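Secreted protein (Streptomyces lividans TK24, PDB 5LXZ) probably works as a mononuclear copper-radical oxidase of the AA5 family, with a galactose-oxidase-like beta-propeller fold. Local coordinates at residues K212-D216 and V373-K377; R173-E177 and K217-Q221; G522-T528 and D566-V572. The protein carries 1 engineered substitution. Where two conformers were deposited one is given. Residue numbers count along the deposited sequence, not the author numbering.

Contact 1: K212-D216 and V373-K377; sequences KLALD and VGESK. With EDO (1,2-ethanediol), chain J.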
ATOM      1  N   LYS A 212       7.258  -1.799  17.318  1.00 10.24           N
ATOM      2  CA  LYS A 212       7.301  -0.472  17.915  1.00 10.57           C
ATOM      3  C   LYS A 212       6.602  -0.416  19.274  1.00  9.83           C
ATOM      4  O   LYS A 212       5.505  -0.953  19.453  1.00  9.77           O
ATOM      5  CB  LYS A 212       6.743   0.587  16.995  1.00 12.61           C
ATOM      6  CG  LYS A 212       5.286   0.467  16.696  1.00 14.86           C
ATOM      7  CD  LYS A 212       4.732   1.765  16.111  1.00 17.40           C
ATOM      8  CE  LYS A 212       3.205   1.664  16.133  1.00 20.39           C
ATOM      9  NZ  LYS A 212       2.515   2.911  15.705  1.00 22.18           N
ATOM     10  N   LEU A 213       7.266   0.257  20.184  1.00  9.36           N
ATOM     11  CA  LEU A 213       6.764   0.511  21.543  1.00  9.63           C
ATOM     12  C   LEU A 213       6.654   2.024  21.661  1.00  9.45           C
ATOM     13  O   LEU A 213       7.652   2.733  21.878  1.00  9.33           O
ATOM     14  CB  LEU A 213       7.686  -0.098  22.588  1.00  9.36           C
ATOM     15  CG  LEU A 213       7.851  -1.625  22.529  1.00  9.58           C
ATOM     16  CD1 LEU A 213       8.953  -2.115  23.470  1.00  9.93           C
ATOM     17  CD2 LEU A 213       6.528  -2.359  22.792  1.00  9.15           C
ATOM     18  N   ALA A 214       5.442   2.522  21.447  1.00 10.63           N
ATOM     19  CA  ALA A 214       5.257   3.927  21.279  1.00 10.21           C
ATOM     20  C   ALA A 214       3.888   4.325  21.859  1.00 10.42           C
ATOM     21  O   ALA A 214       3.439   3.689  22.792  1.00 10.23           O
ATOM     22  CB  ALA A 214       5.493   4.319  19.808  1.00 10.52           C
ATOM     23  N   LEU A 215       3.285   5.384  21.350  1.00 10.86           N
ATOM     24  CA  LEU A 215       2.076   5.912  21.936  1.00 12.33           C
ATOM     25  C   LEU A 215       0.785   5.552  21.257  1.00 12.97           C
ATOM     26  O   LEU A 215      -0.294   5.678  21.877  1.00 14.77           O
ATOM     27  CB  LEU A 215       2.229   7.427  22.041  1.00 13.53           C
ATOM     28  CG  LEU A 215       3.315   7.860  23.015  1.00 15.63           C
ATOM     29  CD1 LEU A 215       3.430   9.373  23.022  1.00 18.72           C
ATOM     30  CD2 LEU A 215       3.091   7.309  24.413  1.00 15.94           C
ATOM     31  N   ASP A 216       0.827   5.125  20.002  1.00 11.39           N
ATOM     32  CA  ASP A 216      -0.354   4.641  19.304  1.00 12.90           C
ATOM     33  C   ASP A 216      -0.291   3.111  19.349  1.00 12.61           C
ATOM     34  O   ASP A 216       0.273   2.464  18.457  1.00 13.94           O
ATOM     35  CB  ASP A 216      -0.367   5.217  17.880  1.00 12.81           C
ATOM     36  CG  ASP A 216      -1.595   4.892  17.115  1.00 13.59           C
ATOM     37  OD1 ASP A 216      -2.591   4.368  17.689  1.00 14.13           O
ATOM     38  OD2 ASP A 216      -1.547   5.119  15.878  1.00 12.40           O
ATOM     39  N   VAL A 373      10.732   6.177  10.926  1.00  7.33           N
ATOM     40  CA  VAL A 373      10.178   4.912  11.351  1.00  8.43           C
ATOM     41  C   VAL A 373       9.167   5.107  12.515  1.00  8.69           C
ATOM     42  O   VAL A 373       9.349   5.955  13.408  1.00  9.72           O
ATOM     43  CB  VAL A 373      11.262   3.892  11.753  1.00  8.98           C
ATOM     44  CG1 VAL A 373      12.068   3.480  10.539  1.00 10.12           C
ATOM     45  CG2 VAL A 373      12.138   4.417  12.887  1.00  9.56           C
ATOM     46  N   GLY A 374       8.118   4.293  12.501  1.00  8.76           N
ATOM     47  CA  GLY A 374       7.114   4.324  13.551  1.00  9.27           C
ATOM     48  C   GLY A 374       6.451   5.664  13.658  1.00  9.12           C
ATOM     49  O   GLY A 374       5.969   6.187  12.649  1.00  9.43           O
ATOM     50  N   GLU A 375       6.452   6.235  14.858  1.00  9.12           N
ATOM     51  CA  GLU A 375       5.717   7.463  15.143  1.00  9.60           C
ATOM     52  C   GLU A 375       6.596   8.683  15.081  1.00  9.11           C
ATOM     53  O   GLU A 375       6.272   9.741  15.661  1.00 10.09           O
ATOM     54  CB  GLU A 375       4.974   7.330  16.486  1.00 10.21           C
ATOM     55  CG  GLU A 375       4.002   6.193  16.453  1.00 10.98           C
ATOM     56  CD  GLU A 375       3.337   5.832  17.775  1.00 12.07           C
ATOM     57  OE1 GLU A 375       3.450   6.629  18.727  1.00 13.82           O
ATOM     58  OE2 GLU A 375       2.820   4.697  17.822  1.00 14.77           O
ATOM     59  N   SER A 376       7.697   8.567  14.371  1.00  8.56           N
ATOM     60  CA  SER A 376       8.641   9.648  14.216  1.00  8.69           C
ATOM     61  C   SER A 376       8.012  10.927  13.718  1.00  8.64           C
ATOM     62  O   SER A 376       7.067  10.924  12.885  1.00  8.73           O
ATOM     63  CB  SER A 376       9.683   9.225  13.207  1.00  8.60           C
ATOM     64  OG  SER A 376      10.637  10.218  12.883  1.00  8.96           O
ATOM     65  N   LYS A 377       8.573  12.047  14.186  1.00  9.13           N
ATOM     66  CA  LYS A 377       8.227  13.366  13.645  1.00 10.33           C
ATOM     67  C   LYS A 377       8.900  13.707  12.343  1.00  9.46           C
ATOM     68  O   LYS A 377       8.593  14.737  11.734  1.00 10.55           O
ATOM     69  CB  LYS A 377       8.548  14.473  14.676  1.00 12.21           C
ATOM     70  CG  LYS A 377       7.709  14.382  15.894  1.00 16.59           C
ATOM     71  CD  LYS A 377       7.662  15.696  16.663  0.50 16.99           C
ATOM     72  CE  LYS A 377       6.455  15.703  17.570  0.50 18.09           C
ATOM     73  NZ  LYS A 377       5.196  15.673  16.786  0.50 18.13           N
TER
HETATM   74  C1  EDO J 709       1.546   8.886  18.762  1.00 24.78           C
HETATM   75  O1  EDO J 709       2.979   8.951  18.616  1.00 25.79           O
HETATM   76  C2  EDO J 709       1.186  10.049  19.687  1.00 25.78           C
HETATM   77  O2  EDO J 709       1.338  11.233  18.955  1.00 23.52           O

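Contact 2: R173-E177 and K217-Q221; sequences RIYVE and KKDFQ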
ATOM      1  N   ARG A 173       3.207 -13.460  25.607  1.00 15.94           N
ATOM      2  CA  ARG A 173       3.020 -12.028  25.394  1.00 15.71           C
ATOM      3  C   ARG A 173       2.746 -11.284  26.667  1.00 15.07           C
ATOM      4  O   ARG A 173       1.944 -11.727  27.488  1.00 17.23           O
ATOM      5  CB  ARG A 173       1.893 -11.785  24.404  1.00 18.54           C
ATOM      6  CG  ARG A 173       2.161 -12.479  23.093  1.00 21.66           C
ATOM      7  CD  ARG A 173       1.298 -12.038  21.945  1.00 23.69           C
ATOM      8  NE  ARG A 173      -0.063 -11.721  22.349  1.00 26.32           N
ATOM      9  CZ  ARG A 173      -0.934 -11.025  21.615  1.00 27.87           C
ATOM     10  NH1 ARG A 173      -0.628 -10.576  20.378  1.00 27.21           N
ATOM     11  NH2 ARG A 173      -2.145 -10.804  22.119  1.00 30.41           N
ATOM     12  N   ILE A 174       3.351 -10.114  26.816  1.00 12.58           N
ATOM     13  CA  ILE A 174       3.151  -9.262  27.971  1.00 12.59           C
ATOM     14  C   ILE A 174       3.256  -7.782  27.600  1.00 12.00           C
ATOM     15  O   ILE A 174       4.159  -7.375  26.848  1.00 11.68           O
ATOM     16  CB  ILE A 174       4.133  -9.653  29.083  1.00 13.38           C
ATOM     17  CG1 ILE A 174       3.793  -8.978  30.398  1.00 14.59           C
ATOM     18  CG2 ILE A 174       5.586  -9.393  28.698  1.00 13.38           C
ATOM     19  CD1 ILE A 174       2.472  -9.477  30.985  1.00 16.25           C
ATOM     20  N   TYR A 175       2.357  -6.959  28.137  1.00 11.31           N
ATOM     21  CA  TYR A 175       2.431  -5.536  27.944  1.00 10.96           C
ATOM     22  C   TYR A 175       3.642  -4.998  28.710  1.00 11.07           C
ATOM     23  O   TYR A 175       3.837  -5.318  29.901  1.00 12.00           O
ATOM     24  CB  TYR A 175       1.119  -4.846  28.385  1.00 10.92           C
ATOM     25  CG  TYR A 175       1.187  -3.358  28.309  1.00 11.85           C
ATOM     26  CD1 TYR A 175       1.085  -2.684  27.068  1.00 12.50           C
ATOM     27  CD2 TYR A 175       1.397  -2.581  29.442  1.00 11.68           C
ATOM     28  CE1 TYR A 175       1.164  -1.323  26.981  1.00 12.63           C
ATOM     29  CE2 TYR A 175       1.486  -1.192  29.359  1.00 12.24           C
ATOM     30  CZ  TYR A 175       1.372  -0.566  28.136  1.00 12.19           C
ATOM     31  OH  TYR A 175       1.485   0.772  28.038  1.00 13.95           O
ATOM     32  N   VAL A 176       4.420  -4.160  28.047  1.00 10.29           N
ATOM     33  CA  VAL A 176       5.506  -3.441  28.641  1.00 10.35           C
ATOM     34  C   VAL A 176       5.375  -1.958  28.384  1.00 10.70           C
ATOM     35  O   VAL A 176       4.745  -1.533  27.420  1.00 10.81           O
ATOM     36  CB  VAL A 176       6.894  -3.964  28.203  1.00 10.05           C
ATOM     37  CG1 VAL A 176       7.025  -5.430  28.543  1.00 10.07           C
ATOM     38  CG2 VAL A 176       7.134  -3.705  26.722  1.00 10.12           C
ATOM     39  N   GLU A 177       5.942  -1.151  29.272  1.00 11.32           N
ATOM     40  CA  GLU A 177       5.822   0.284  29.204  1.00 12.04           C
ATOM     41  C   GLU A 177       7.093   0.971  29.647  1.00 10.99           C
ATOM     42  O   GLU A 177       7.754   0.496  30.584  1.00 11.08           O
ATOM     43  CB  GLU A 177       4.674   0.674  30.124  1.00 13.41           C
ATOM     44  CG  GLU A 177       4.199   2.101  30.044  1.00 14.90           C
ATOM     45  CD  GLU A 177       2.910   2.255  30.832  1.00 15.84           C
ATOM     46  OE1 GLU A 177       1.842   1.984  30.270  1.00 16.58           O
ATOM     47  OE2 GLU A 177       2.995   2.652  32.019  1.00 17.56           O
ATOM     48  N   LYS A 217      -0.836   2.550  20.432  1.00 13.62           N
ATOM     49  CA  LYS A 217      -0.582   1.177  20.881  1.00 14.12           C
ATOM     50  C   LYS A 217      -1.696   0.231  20.497  1.00 17.07           C
ATOM     51  O   LYS A 217      -2.842   0.421  20.922  1.00 19.05           O
ATOM     52  CB  LYS A 217      -0.491   1.140  22.407  1.00 14.68           C
ATOM     53  CG  LYS A 217       0.403   2.171  23.008  1.00 15.00           C
ATOM     54  CD  LYS A 217       0.387   2.076  24.526  1.00 15.81           C
ATOM     55  CE  LYS A 217       1.227   3.154  25.129  1.00 16.47           C
ATOM     56  NZ  LYS A 217       0.926   3.272  26.602  1.00 15.86           N
ATOM     57  N   LYS A 218      -1.336  -0.837  19.795  1.00 19.73           N
ATOM     58  CA  LYS A 218      -2.315  -1.750  19.211  1.00 23.72           C
ATOM     59  C   LYS A 218      -1.804  -3.206  19.318  1.00 24.71           C
ATOM     60  O   LYS A 218      -0.587  -3.418  19.330  1.00 24.02           O
ATOM     61  CB  LYS A 218      -2.504  -1.362  17.752  1.00 26.05           C
ATOM     62  CG  LYS A 218      -3.940  -0.999  17.407  1.00 32.54           C
ATOM     63  N   ASP A 219      -2.737  -4.161  19.491  1.00 24.03           N
ATOM     64  CA  ASP A 219      -2.478  -5.631  19.467  1.00 22.49           C
ATOM     65  C   ASP A 219      -3.030  -6.105  18.117  1.00 22.09           C
ATOM     66  O   ASP A 219      -4.174  -6.539  18.019  1.00 21.95           O
ATOM     67  CB  ASP A 219      -3.176  -6.311  20.654  1.00 25.25           C
ATOM     68  CG  ASP A 219      -3.004  -7.838  20.675  1.00 26.86           C
ATOM     69  OD1 ASP A 219      -2.154  -8.369  19.916  1.00 25.25           O
ATOM     70  OD2 ASP A 219      -3.738  -8.506  21.458  1.00 27.25           O
ATOM     71  N   PHE A 220      -2.146  -6.215  17.161  0.70 20.47           N
ATOM     72  CA  PHE A 220      -2.532  -6.286  15.795  0.70 18.19           C
ATOM     73  C   PHE A 220      -2.126  -7.650  15.176  0.70 18.09           C
ATOM     74  O   PHE A 220      -0.941  -7.922  15.122  0.70 17.64           O
ATOM     75  CB  PHE A 220      -1.821  -5.101  15.181  0.70 19.56           C
ATOM     76  CG  PHE A 220      -2.081  -4.910  13.723  0.70 18.99           C
ATOM     77  CD1 PHE A 220      -3.288  -5.229  13.188  0.70 18.43           C
ATOM     78  CD2 PHE A 220      -1.106  -4.341  12.909  0.70 19.79           C
ATOM     79  CE1 PHE A 220      -3.541  -5.035  11.843  0.70 20.55           C
ATOM     80  CE2 PHE A 220      -1.340  -4.165  11.560  0.70 20.51           C
ATOM     81  CZ  PHE A 220      -2.559  -4.500  11.027  0.70 20.33           C
ATOM     82  N   GLN A 221      -3.090  -8.480  14.715  1.00 16.29           N
ATOM     83  CA  GLN A 221      -2.853  -9.885  14.396  1.00 16.78           C
ATOM     84  C   GLN A 221      -3.415 -10.208  13.018  1.00 15.76           C
ATOM     85  O   GLN A 221      -4.532  -9.782  12.732  1.00 17.84           O
ATOM     86  CB  GLN A 221      -3.610 -10.750  15.384  1.00 19.07           C
ATOM     87  CG  GLN A 221      -3.123 -10.590  16.843  1.00 20.58           C
ATOM     88  CD  GLN A 221      -3.993 -11.339  17.850  1.00 21.91           C
ATOM     89  OE1 GLN A 221      -5.073 -11.801  17.557  1.00 23.20           O
ATOM     90  NE2 GLN A 221      -3.503 -11.447  19.055  1.00 27.65           N
TER

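Contact 3: G522-T528 and D566-V572; sequences GGSGTFT and DKLTVTV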
ATOM      1  N   GLY A 522       1.755  -7.701 -28.647  1.00  8.73           N
ATOM      2  CA  GLY A 522       2.263  -7.760 -30.019  1.00  9.67           C
ATOM      3  C   GLY A 522       1.203  -7.739 -31.086  1.00 10.86           C
ATOM      4  O   GLY A 522       1.542  -7.781 -32.260  1.00 12.29           O
ATOM      5  N   GLY A 523      -0.062  -7.631 -30.681  1.00 10.30           N
ATOM      6  CA  GLY A 523      -1.209  -7.608 -31.570  1.00 10.45           C
ATOM      7  C   GLY A 523      -1.793  -6.228 -31.651  1.00 10.47           C
ATOM      8  O   GLY A 523      -1.421  -5.317 -30.882  1.00 10.04           O
ATOM      9  N   SER A 524      -2.746  -6.094 -32.570  1.00 10.92           N
ATOM     10  CA  SER A 524      -3.359  -4.811 -32.836  1.00 11.73           C
ATOM     11  C   SER A 524      -4.857  -4.877 -32.749  1.00 11.54           C
ATOM     12  O   SER A 524      -5.437  -5.921 -32.877  1.00 12.81           O
ATOM     13  CB  SER A 524      -2.950  -4.326 -34.246  1.00 12.25           C
ATOM     14  OG  SER A 524      -1.549  -4.135 -34.337  1.00 13.55           O
ATOM     15  N   GLY A 525      -5.467  -3.737 -32.453  1.00 12.06           N
ATOM     16  CA  GLY A 525      -6.921  -3.576 -32.463  1.00 12.14           C
ATOM     17  C   GLY A 525      -7.267  -2.212 -33.001  1.00 12.43           C
ATOM     18  O   GLY A 525      -6.460  -1.288 -32.965  1.00 12.08           O
ATOM     19  N   THR A 526      -8.452  -2.136 -33.624  1.00 13.71           N
ATOM     20  CA  THR A 526      -8.901  -0.923 -34.282  1.00 14.38           C
ATOM     21  C   THR A 526     -10.133  -0.406 -33.553  1.00 13.38           C
ATOM     22  O   THR A 526     -11.032  -1.151 -33.181  1.00 15.59           O
ATOM     23  CB  THR A 526      -9.170  -1.200 -35.777  1.00 15.71           C
ATOM     24  OG1 THR A 526      -7.953  -1.625 -36.397  1.00 17.28           O
ATOM     25  CG2 THR A 526      -9.634   0.052 -36.516  1.00 17.57           C
ATOM     26  N   PHE A 527     -10.132   0.897 -33.348  1.00 12.87           N
ATOM     27  CA  PHE A 527     -11.146   1.638 -32.639  1.00 13.52           C
ATOM     28  C   PHE A 527     -11.652   2.737 -33.566  1.00 14.35           C
ATOM     29  O   PHE A 527     -10.992   3.094 -34.535  1.00 15.12           O
ATOM     30  CB  PHE A 527     -10.535   2.266 -31.378  1.00 14.09           C
ATOM     31  CG  PHE A 527     -10.107   1.261 -30.363  1.00 14.25           C
ATOM     32  CD1 PHE A 527      -8.906   0.580 -30.511  1.00 14.36           C
ATOM     33  CD2 PHE A 527     -10.941   0.959 -29.274  1.00 14.94           C
ATOM     34  CE1 PHE A 527      -8.510  -0.367 -29.565  1.00 14.81           C
ATOM     35  CE2 PHE A 527     -10.552   0.009 -28.334  1.00 15.41           C
ATOM     36  CZ  PHE A 527      -9.330  -0.641 -28.493  1.00 14.69           C
ATOM     37  N   THR A 528     -12.811   3.276 -33.235  1.00 15.58           N
ATOM     38  CA  THR A 528     -13.349   4.435 -33.944  1.00 16.55           C
ATOM     39  C   THR A 528     -13.128   5.700 -33.154  1.00 16.10           C
ATOM     40  O   THR A 528     -13.494   5.792 -31.970  1.00 16.98           O
ATOM     41  CB  THR A 528     -14.838   4.239 -34.217  1.00 17.61           C
ATOM     42  OG1 THR A 528     -15.002   3.048 -34.992  1.00 20.23           O
ATOM     43  CG2 THR A 528     -15.459   5.421 -34.978  1.00 18.97           C
ATOM     44  N   ASP A 566     -11.520   7.878 -39.599  1.00 20.31           N
ATOM     45  CA  ASP A 566     -12.070   7.807 -38.248  1.00 21.46           C
ATOM     46  C   ASP A 566     -11.632   6.517 -37.522  1.00 20.20           C
ATOM     47  O   ASP A 566     -12.264   6.143 -36.534  1.00 21.93           O
ATOM     48  CB  ASP A 566     -13.599   7.967 -38.263  1.00 23.83           C
ATOM     49  CG  ASP A 566     -14.336   6.795 -38.917  1.00 27.84           C
ATOM     50  OD1 ASP A 566     -13.703   5.957 -39.603  1.00 30.37           O
ATOM     51  OD2 ASP A 566     -15.598   6.703 -38.745  1.00 32.27           O
ATOM     52  N   LYS A 567     -10.603   5.844 -38.049  1.00 18.41           N
ATOM     53  CA  LYS A 567     -10.117   4.568 -37.508  1.00 17.80           C
ATOM     54  C   LYS A 567      -8.745   4.755 -36.880  1.00 16.80           C
ATOM     55  O   LYS A 567      -7.849   5.371 -37.467  1.00 17.27           O
ATOM     56  CB  LYS A 567     -10.036   3.500 -38.586  1.00 19.76           C
ATOM     57  CG  LYS A 567     -11.366   3.152 -39.240  1.00 22.81           C
ATOM     58  CD  LYS A 567     -12.362   2.448 -38.329  1.00 24.26           C
ATOM     59  CE  LYS A 567     -13.479   1.799 -39.146  0.50 24.99           C
ATOM     60  NZ  LYS A 567     -14.163   2.776 -40.043  0.50 25.50           N
ATOM     61  N   LEU A 568      -8.619   4.276 -35.644  1.00 14.04           N
ATOM     62  CA  LEU A 568      -7.384   4.312 -34.900  1.00 14.04           C
ATOM     63  C   LEU A 568      -6.969   2.877 -34.622  1.00 12.55           C
ATOM     64  O   LEU A 568      -7.691   2.152 -33.952  1.00 13.03           O
ATOM     65  CB  LEU A 568      -7.631   5.049 -33.602  1.00 14.76           C
ATOM     66  CG  LEU A 568      -6.351   5.301 -32.832  1.00 16.38           C
ATOM     67  CD1 LEU A 568      -5.524   6.429 -33.438  1.00 17.71           C
ATOM     68  CD2 LEU A 568      -6.665   5.631 -31.392  1.00 16.43           C
ATOM     69  N   THR A 569      -5.822   2.473 -35.157  1.00 12.37           N
ATOM     70  CA  THR A 569      -5.285   1.116 -34.926  1.00 12.70           C
ATOM     71  C   THR A 569      -4.166   1.245 -33.922  1.00 12.08           C
ATOM     72  O   THR A 569      -3.241   1.984 -34.130  1.00 12.86           O
ATOM     73  CB  THR A 569      -4.787   0.501 -36.212  1.00 14.15           C
ATOM     74  OG1 THR A 569      -5.940   0.390 -37.057  1.00 15.76           O
ATOM     75  CG2 THR A 569      -4.203  -0.870 -35.989  1.00 14.98           C
ATOM     76  N   VAL A 570      -4.235   0.460 -32.864  1.00 11.35           N
ATOM     77  CA  VAL A 570      -3.213   0.501 -31.808  1.00 11.64           C
ATOM     78  C   VAL A 570      -2.537  -0.849 -31.732  1.00 11.08           C
ATOM     79  O   VAL A 570      -3.149  -1.856 -32.047  1.00 11.54           O
ATOM     80  CB  VAL A 570      -3.834   0.868 -30.444  1.00 11.28           C
ATOM     81  CG1 VAL A 570      -4.617   2.155 -30.547  1.00 11.28           C
ATOM     82  CG2 VAL A 570      -4.741  -0.221 -29.910  1.00 11.37           C
ATOM     83  N   THR A 571      -1.293  -0.862 -31.271  1.00 10.68           N
ATOM     84  CA  THR A 571      -0.551  -2.120 -31.136  1.00 10.40           C
ATOM     85  C   THR A 571      -0.020  -2.198 -29.709  1.00  9.60           C
ATOM     86  O   THR A 571       0.606  -1.289 -29.233  1.00 10.60           O
ATOM     87  CB  THR A 571       0.597  -2.202 -32.168  1.00 11.50           C
ATOM     88  OG1 THR A 571       0.033  -2.063 -33.497  1.00 12.10           O
ATOM     89  CG2 THR A 571       1.326  -3.522 -32.110  1.00 12.00           C
ATOM     90  N   VAL A 572      -0.294  -3.317 -29.062  1.00  8.72           N
ATOM     91  CA  VAL A 572       0.140  -3.538 -27.699  1.00  8.73           C
ATOM     92  C   VAL A 572       1.597  -3.978 -27.733  1.00  8.76           C
ATOM     93  O   VAL A 572       1.958  -4.881 -28.480  1.00  9.62           O
ATOM     94  CB  VAL A 572      -0.747  -4.607 -27.027  1.00  8.66           C
ATOM     95  CG1 VAL A 572      -0.274  -4.894 -25.607  1.00  8.83           C
ATOM     96  CG2 VAL A 572      -2.194  -4.136 -26.957  1.00  8.68           C
TER

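Contact 1: K212-D216 and V373-K377
Start at Lys212, whose extended side chain runs across to the other loop. Its CD passes 4.3 Å from Gly374 CA, and its NZ forms a salt bridge with Glu375 OE2 at 2.8 Å. Past Leu213, whose backbone pairs with Thr187, Ala214 sets its CB 3.3 Å from Glu375 OE1, so the methyl sits directly beside the carboxylate. The join here is between the barrel domain and the propeller: 212-216 is the linker after strand 206-210, while 373-377 lies between two strands of a four-stranded propeller blade. In the latter, a type II' turn from Val373 to Ser376, closed by Ser376 N to Val373 O at 3.2 Å, puts Gly374 at its positive-phi corner and presents Glu375 to the linker. Two successive backbone amides bind that carboxylate: Leu215 N donates to Glu375 OE1 at 2.9 Å, and Asp216 N to Glu375 OE2 at 3.0 Å. A 1,2-ethanediol molecule, probably from the crystallisation liquor, adds a very short 2.4 Å hydrogen bond from its O1 to Glu375 OE1. Asp216 turns its own carboxylate to Arg428 and Tyr427, and its side chain lies about 9 Å from a bound copper ion.

Contact 2: R173-E177 and K217-Q221
Strand 164-177 of the GlxA beta-barrel domain and strand 218-222, in a separate antiparallel sheet, run nearly antiparallel, but Tyr175 CA and Asp219 CA are 9.8 Å apart, so long side chains do the bridging. Arg173 has the largest share of the buried surface, 61 of 197 Å². Its guanidinium meets the Asp219 carboxylate end-on with two hydrogen bonds, Arg173 NH1 to Asp219 OD1 at 2.7 Å and NH2 to OD2 at 2.9 Å, forming a bidentate salt bridge. Arg99 shares the same carboxylate, and Ile268 O takes a further bond from Arg173 NH1. At the other end of the pair, Lys217 reaches back with chi2 to chi4 all t to the edge of the Tyr175 ring, donating from NZ to Tyr175 OH at 2.9 Å. The ammonium is held more strongly by Lys109 O, with Asp106 O as another acceptor, and its ion pair with Glu177 is long, 4.0 Å from Lys217 NZ to Glu177 OE1. The phenol, an acceptor from Lys217, is in turn a donor: Tyr175 OH gives a hydrogen bond to Glu177 OE1 at 2.6 Å.

Contact 3: G522-T528 and D566-V572
These two antiparallel strands form the margin of the seven-stranded mixed sheet in the C-terminal Early set domain, an immunoglobulin-like fold; 524-528 is the outermost strand and 567-571 its neighbour. Asp566 leads in from the turn, its OD1 salt-bridged to Lys567 NZ at 3.2 Å and its carbonyl O 3.3 Å from Thr528 CA in a CA-H...O contact. Lys567 then stands opposite Thr528 in a non-hydrogen-bonded pair, on the same exposed face as the threonines that follow. Leu568 is the first residue of the ladder to bond in both directions: its N gives to Phe527 O at 2.9 Å and its O receives Phe527 N at 2.8 Å. Its side chain enters the domain core against Val588 and Phe561. Thr569 returns to the outer face, where its OG1 is hydrogen-bonded to Thr526 OG1 at 2.9 Å. At Val570 the pair of backbone hydrogen bonds recurs with Gly525, Val570 N to Gly525 O 2.8 Å and Gly525 N to Val570 O 3.0 Å; since Gly525 has no side chain, Val570 CG2 instead packs 3.8 Å from Phe527 CE1, both residues resting on Met586. Thr571 repeats the hydroxyl pairing, its OG1 2.7 Å from Ser524 OG. Beyond the strand the ladder continues at Val572, whose N donates to Gly523 O at 2.9 Å and whose O accepts from Gly522 N at 2.8 Å.

Overall arrangement
From the N terminus, contact 2 opens first, at 173-177 in the barrel domain. Contact 1 opens at 212-216, immediately before 217-221 closes contact 2, and closes only at 373-377, after the chain has completed the blade that the barrel interrupts, built two more and begun another. The two loops therefore cross, and they also touch: Leu213 CD1 lies 4.1 Å from Val176 CG2. Together they tie the inserted barrel to two parts of the propeller, the blade sheet containing 218-222 and the blade of 364-368 and 383-387. Contact 3 follows in series, closing a short C-terminal loop within one sheet, on the far side of the chain's centre, with its centre 52 Å from that of contact 1 and 57 Å from that of contact 2.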